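Local coordinates for protein UDP-glucose:anthocyanidin 3-O-glucosyltransferase (Clitoria ternatea, PDB 4REL) that belongs to the plant UDP-glycosyltransferases, enzymes of the GT-B fold built from two domains with parallel sheets, at residues V209-F214 and Q231-V236; Y235-P240 and G430-D435. All coordinates share one frame; numbering follows the deposited sequence.

How the contacts relate
Both contacts lie at one edge of the seven-stranded parallel sheet, their centres about 8 Å apart. Contact 1 pairs strand 208-211 with strand 233-235, the outermost strand at that end. Contact 2 takes up the chain where contact 1 leaves it, sharing Tyr235 and Val236, and joins it to the start of helix 431-445, some 190 residues further on. They also touch directly: Asn212 OD1 lies 3.4 Å from Pro238 CA, and the Phe214 ring packs on Pro238. The last strand of this sheet is therefore held by strand 208-211 along one edge and by helix 431-445, which packs on the Val210 and Leu234 face and bonds to Tyr235, after the chain has passed through the second sheet.

Contact 1. Residues V209-F214 and Q231-V236; sequences VVVNFF and QSLLYV
Val209-Val211 and Leu233-Tyr235 pair as neighbouring parallel strands at the edge of the seven-stranded sheet, in a buried contact. Four backbone hydrogen bonds zip them together: Val209 N to Ser232 O, Leu234 N to Val209 O, Val211 N to Leu234 O at 2.7 Å, and Val236 N to Val211 O at 3.1 Å, the longest and most bent. On one face of the sheet, Val211 touches two side chains of the neighbouring strand, Tyr235 and Leu233. Its CB sits over the Tyr235 ring, offset toward the rim and 4.1 Å from the centroid in a CH-pi contact, while CG2, anti to the carbonyl carbon, reaches Leu233 CD1 at 3.6 Å. Phe213 O meets the edge of the same ring, 3.6 Å from Tyr235 CD1, and the phenol OH bonds to Asp218. The other face carries Val210, whose CG1 meets Val236 CG2 at 3.8 Å; helix 431-445 packs here. Beyond the strand, Asn212 centres an inverse gamma turn, and a water donates to both its OD1 (2.6 Å) and Val236 O, bridging the diverging chains. Helix 220-229 links the strands and packs on Leu233 and Tyr235, completing a beta-alpha-beta unit of the Rossmann-like N-terminal domain of a GT-B glycosyltransferase.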
# COMPACT_ATOMS: atom_id res chain seq x y z
N VAL A 209 11.20 -1.10 -13.02
CA VAL A 209 10.47 -0.81 -11.80
C VAL A 209 9.02 -1.20 -12.06
O VAL A 209 8.42 -0.74 -13.05
CB VAL A 209 10.57 0.68 -11.39
CG1 VAL A 209 9.66 0.96 -10.20
CG2 VAL A 209 12.01 1.05 -11.05
N VAL A 210 8.47 -2.06 -11.21
CA VAL A 210 7.11 -2.55 -11.38
C VAL A 210 6.20 -1.86 -10.36
O VAL A 210 6.39 -2.00 -9.15
CB VAL A 210 7.05 -4.08 -11.18
CG1 VAL A 210 5.59 -4.57 -11.23
CG2 VAL A 210 7.86 -4.78 -12.26
N VAL A 211 5.21 -1.11 -10.86
CA VAL A 211 4.32 -0.35 -9.99
C VAL A 211 3.02 -1.12 -9.81
O VAL A 211 2.40 -1.54 -10.78
CB VAL A 211 4.02 1.06 -10.55
CG1 VAL A 211 3.04 1.78 -9.63
CG2 VAL A 211 5.30 1.88 -10.70
N ASN A 212 2.60 -1.27 -8.56
CA ASN A 212 1.42 -2.04 -8.19
C ASN A 212 0.18 -1.16 -8.27
O ASN A 212 -0.50 -0.92 -7.27
CB ASN A 212 1.58 -2.55 -6.76
CG ASN A 212 0.64 -3.69 -6.42
OD1 ASN A 212 0.46 -4.62 -7.22
ND2 ASN A 212 0.03 -3.63 -5.23
N PHE A 213 -0.13 -0.66 -9.46
CA PHE A 213 -1.24 0.27 -9.61
C PHE A 213 -1.74 0.33 -11.05
O PHE A 213 -1.33 -0.46 -11.90
CB PHE A 213 -0.81 1.67 -9.13
CG PHE A 213 -1.96 2.55 -8.74
CD1 PHE A 213 -2.87 2.14 -7.78
CD2 PHE A 213 -2.14 3.79 -9.34
CE1 PHE A 213 -3.94 2.94 -7.41
CE2 PHE A 213 -3.21 4.60 -8.99
CZ PHE A 213 -4.11 4.18 -8.02
N PHE A 214 -2.63 1.28 -11.33
CA PHE A 214 -3.24 1.43 -12.64
C PHE A 214 -2.64 2.66 -13.32
O PHE A 214 -2.85 3.78 -12.88
CB PHE A 214 -4.75 1.63 -12.48
CG PHE A 214 -5.41 0.65 -11.53
CD1 PHE A 214 -5.68 -0.65 -11.93
CD2 PHE A 214 -5.77 1.04 -10.25
CE1 PHE A 214 -6.28 -1.55 -11.06
CE2 PHE A 214 -6.38 0.15 -9.37
CZ PHE A 214 -6.63 -1.15 -9.78
N GLN A 231 15.04 2.78 -16.23
CA GLN A 231 15.32 1.96 -17.40
C GLN A 231 14.03 1.47 -18.04
O GLN A 231 13.92 1.39 -19.26
CB GLN A 231 16.22 0.77 -17.03
CG GLN A 231 17.57 1.19 -16.50
CD GLN A 231 18.50 0.02 -16.27
OE1 GLN A 231 18.48 -0.97 -17.00
NE2 GLN A 231 19.35 0.14 -15.25
N SER A 232 13.06 1.15 -17.19
CA SER A 232 11.76 0.66 -17.65
C SER A 232 10.75 0.83 -16.53
O SER A 232 11.04 0.51 -15.38
CB SER A 232 11.87 -0.82 -18.04
OG SER A 232 10.61 -1.32 -18.47
N LEU A 233 9.58 1.37 -16.86
CA LEU A 233 8.51 1.53 -15.89
C LEU A 233 7.34 0.67 -16.33
O LEU A 233 6.79 0.88 -17.41
CB LEU A 233 8.05 2.98 -15.81
CG LEU A 233 6.89 3.31 -14.86
CD1 LEU A 233 7.30 3.13 -13.39
CD2 LEU A 233 6.42 4.74 -15.10
N LEU A 234 6.97 -0.30 -15.49
CA LEU A 234 5.92 -1.25 -15.83
C LEU A 234 4.83 -1.21 -14.76
O LEU A 234 5.13 -1.19 -13.56
CB LEU A 234 6.49 -2.67 -15.93
CG LEU A 234 7.63 -2.92 -16.92
CD1 LEU A 234 8.23 -4.34 -16.75
CD2 LEU A 234 7.14 -2.71 -18.35
N TYR A 235 3.57 -1.19 -15.19
CA TYR A 235 2.45 -1.25 -14.25
C TYR A 235 1.80 -2.62 -14.36
O TYR A 235 1.41 -3.05 -15.45
CB TYR A 235 1.41 -0.17 -14.56
CG TYR A 235 1.78 1.24 -14.17
CD1 TYR A 235 1.18 1.86 -13.07
CD2 TYR A 235 2.70 1.97 -14.91
CE1 TYR A 235 1.51 3.17 -12.72
CE2 TYR A 235 3.03 3.27 -14.57
CZ TYR A 235 2.43 3.86 -13.47
OH TYR A 235 2.76 5.16 -13.16
N VAL A 236 1.71 -3.33 -13.24
CA VAL A 236 0.99 -4.59 -13.19
C VAL A 236 -0.20 -4.43 -12.26
O VAL A 236 -0.06 -3.93 -11.14
CB VAL A 236 1.90 -5.74 -12.74
CG1 VAL A 236 1.11 -7.04 -12.60
CG2 VAL A 236 3.03 -5.91 -13.74
O HOH W 1 1.54 -5.53 -9.39

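Contact 2. Residues Y235-P240 and G430-D435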
# COMPACT_ATOMS: atom_id res chain seq x y z
N TYR A 235 3.57 -1.19 -15.19
CA TYR A 235 2.45 -1.25 -14.25
C TYR A 235 1.80 -2.62 -14.36
O TYR A 235 1.41 -3.05 -15.45
CB TYR A 235 1.41 -0.17 -14.56
CG TYR A 235 1.78 1.24 -14.17
CD1 TYR A 235 1.18 1.86 -13.07
CD2 TYR A 235 2.70 1.97 -14.91
CE1 TYR A 235 1.51 3.17 -12.72
CE2 TYR A 235 3.03 3.27 -14.57
CZ TYR A 235 2.43 3.86 -13.47
OH TYR A 235 2.76 5.16 -13.16
N VAL A 236 1.71 -3.33 -13.24
CA VAL A 236 0.99 -4.59 -13.19
C VAL A 236 -0.20 -4.43 -12.26
O VAL A 236 -0.06 -3.93 -11.14
CB VAL A 236 1.90 -5.74 -12.74
CG1 VAL A 236 1.11 -7.04 -12.60
CG2 VAL A 236 3.03 -5.91 -13.74
N VAL A 237 -1.37 -4.84 -12.75
CA VAL A 237 -2.63 -4.65 -12.05
C VAL A 237 -2.55 -5.24 -10.65
O VAL A 237 -2.20 -6.41 -10.48
CB VAL A 237 -3.79 -5.30 -12.84
CG1 VAL A 237 -5.03 -5.47 -11.97
CG2 VAL A 237 -4.11 -4.47 -14.07
N PRO A 238 -2.88 -4.43 -9.63
CA PRO A 238 -2.74 -4.81 -8.22
C PRO A 238 -3.83 -5.74 -7.70
O PRO A 238 -3.71 -6.24 -6.58
CB PRO A 238 -2.84 -3.46 -7.48
CG PRO A 238 -3.64 -2.60 -8.41
CD PRO A 238 -3.20 -3.00 -9.78
N LEU A 239 -4.89 -5.94 -8.49
CA LEU A 239 -6.00 -6.80 -8.09
C LEU A 239 -5.50 -8.20 -7.77
O LEU A 239 -4.55 -8.68 -8.39
CB LEU A 239 -7.05 -6.87 -9.21
CG LEU A 239 -7.72 -5.53 -9.52
CD1 LEU A 239 -8.75 -5.69 -10.65
CD2 LEU A 239 -8.37 -4.96 -8.27
N PRO A 240 -6.14 -8.85 -6.79
CA PRO A 240 -5.70 -10.18 -6.35
C PRO A 240 -5.97 -11.26 -7.40
O PRO A 240 -7.06 -11.30 -7.98
CB PRO A 240 -6.56 -10.45 -5.11
CG PRO A 240 -7.79 -9.61 -5.31
CD PRO A 240 -7.28 -8.36 -5.98
N GLY A 430 -5.66 -3.11 -21.49
CA GLY A 430 -5.07 -2.11 -20.63
C GLY A 430 -3.56 -2.12 -20.79
O GLY A 430 -3.00 -3.06 -21.36
N GLN A 431 -2.90 -1.07 -20.31
CA GLN A 431 -1.45 -0.99 -20.42
C GLN A 431 -0.83 -2.17 -19.69
O GLN A 431 0.14 -2.76 -20.15
CB GLN A 431 -0.92 0.31 -19.81
CG GLN A 431 0.56 0.51 -20.07
CD GLN A 431 0.90 0.38 -21.54
OE1 GLN A 431 0.22 0.95 -22.39
NE2 GLN A 431 1.95 -0.38 -21.85
N ALA A 432 -1.44 -2.50 -18.55
CA ALA A 432 -0.89 -3.49 -17.64
C ALA A 432 -0.79 -4.86 -18.28
O ALA A 432 0.12 -5.63 -17.94
CB ALA A 432 -1.73 -3.55 -16.39
N ALA A 433 -1.70 -5.19 -19.19
CA ALA A 433 -1.61 -6.51 -19.82
C ALA A 433 -0.32 -6.59 -20.63
O ALA A 433 0.40 -7.58 -20.56
CB ALA A 433 -2.83 -6.78 -20.70
N GLU A 434 -0.01 -5.52 -21.37
CA GLU A 434 1.24 -5.46 -22.11
C GLU A 434 2.43 -5.42 -21.16
O GLU A 434 3.44 -6.10 -21.38
CB GLU A 434 1.26 -4.24 -23.04
CG GLU A 434 2.58 -4.08 -23.78
CD GLU A 434 2.82 -2.66 -24.28
OE1 GLU A 434 1.84 -2.01 -24.73
OE2 GLU A 434 3.97 -2.19 -24.22
N ASP A 435 2.33 -4.62 -20.11
CA ASP A 435 3.43 -4.48 -19.17
C ASP A 435 3.74 -5.78 -18.45
O ASP A 435 4.90 -6.08 -18.18
CB ASP A 435 3.13 -3.36 -18.16
CG ASP A 435 3.30 -1.98 -18.76
OD1 ASP A 435 3.60 -1.89 -19.98
OD2 ASP A 435 3.13 -1.00 -18.01
O HOH W 2 -1.17 -6.49 -15.38
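Tyr235 and Asp435 make the one direct hydrogen bond between the end of strand 233-235 and the first turn of helix 431-445. The Tyr235 N-H donates to Asp435 OD2, with N and OD2 2.9 Å apart, in a nearly straight bond (177°), reaching the carboxylate on its anti side and 23° out of its plane. The other oxygen, OD1, accepts from Gln431 NE2 at 2.9 Å, from above the carboxylate plane though within the amide plane of the glutamine. With a bond at each oxygen, the carboxylate is fixed in its rotation, and Gln431, one helical turn earlier, acts as a second-shell support.

A looser polar link runs through water: Val237 N donates to a water, which in turn gives a weak bond to Ala432 O. Tyr235 O, in contrast, is buried without a hydrogen-bond partner; what it meets is carbon, with a CA-H...O contact from Ala432 CA at 3.2 Å and Asp435 CB at the same distance.

Apolar packing centres on Ala432, whose CB points toward the loop. It meets Val237 CG2 at 3.4 Å, tighter than usual for two carbons, and lies 4.3 Å from Val236 CA. With only a methyl here, the helix and the backbone lie close, the CA atoms of Val236 and Ala432 being 5.0 Å apart.

Further on, Pro238 and Leu239 pack on Met350 of helix 346-354. The arrangement matches the GT-B fold, in which the C-terminal helix crosses back to pack against the N-terminal domain.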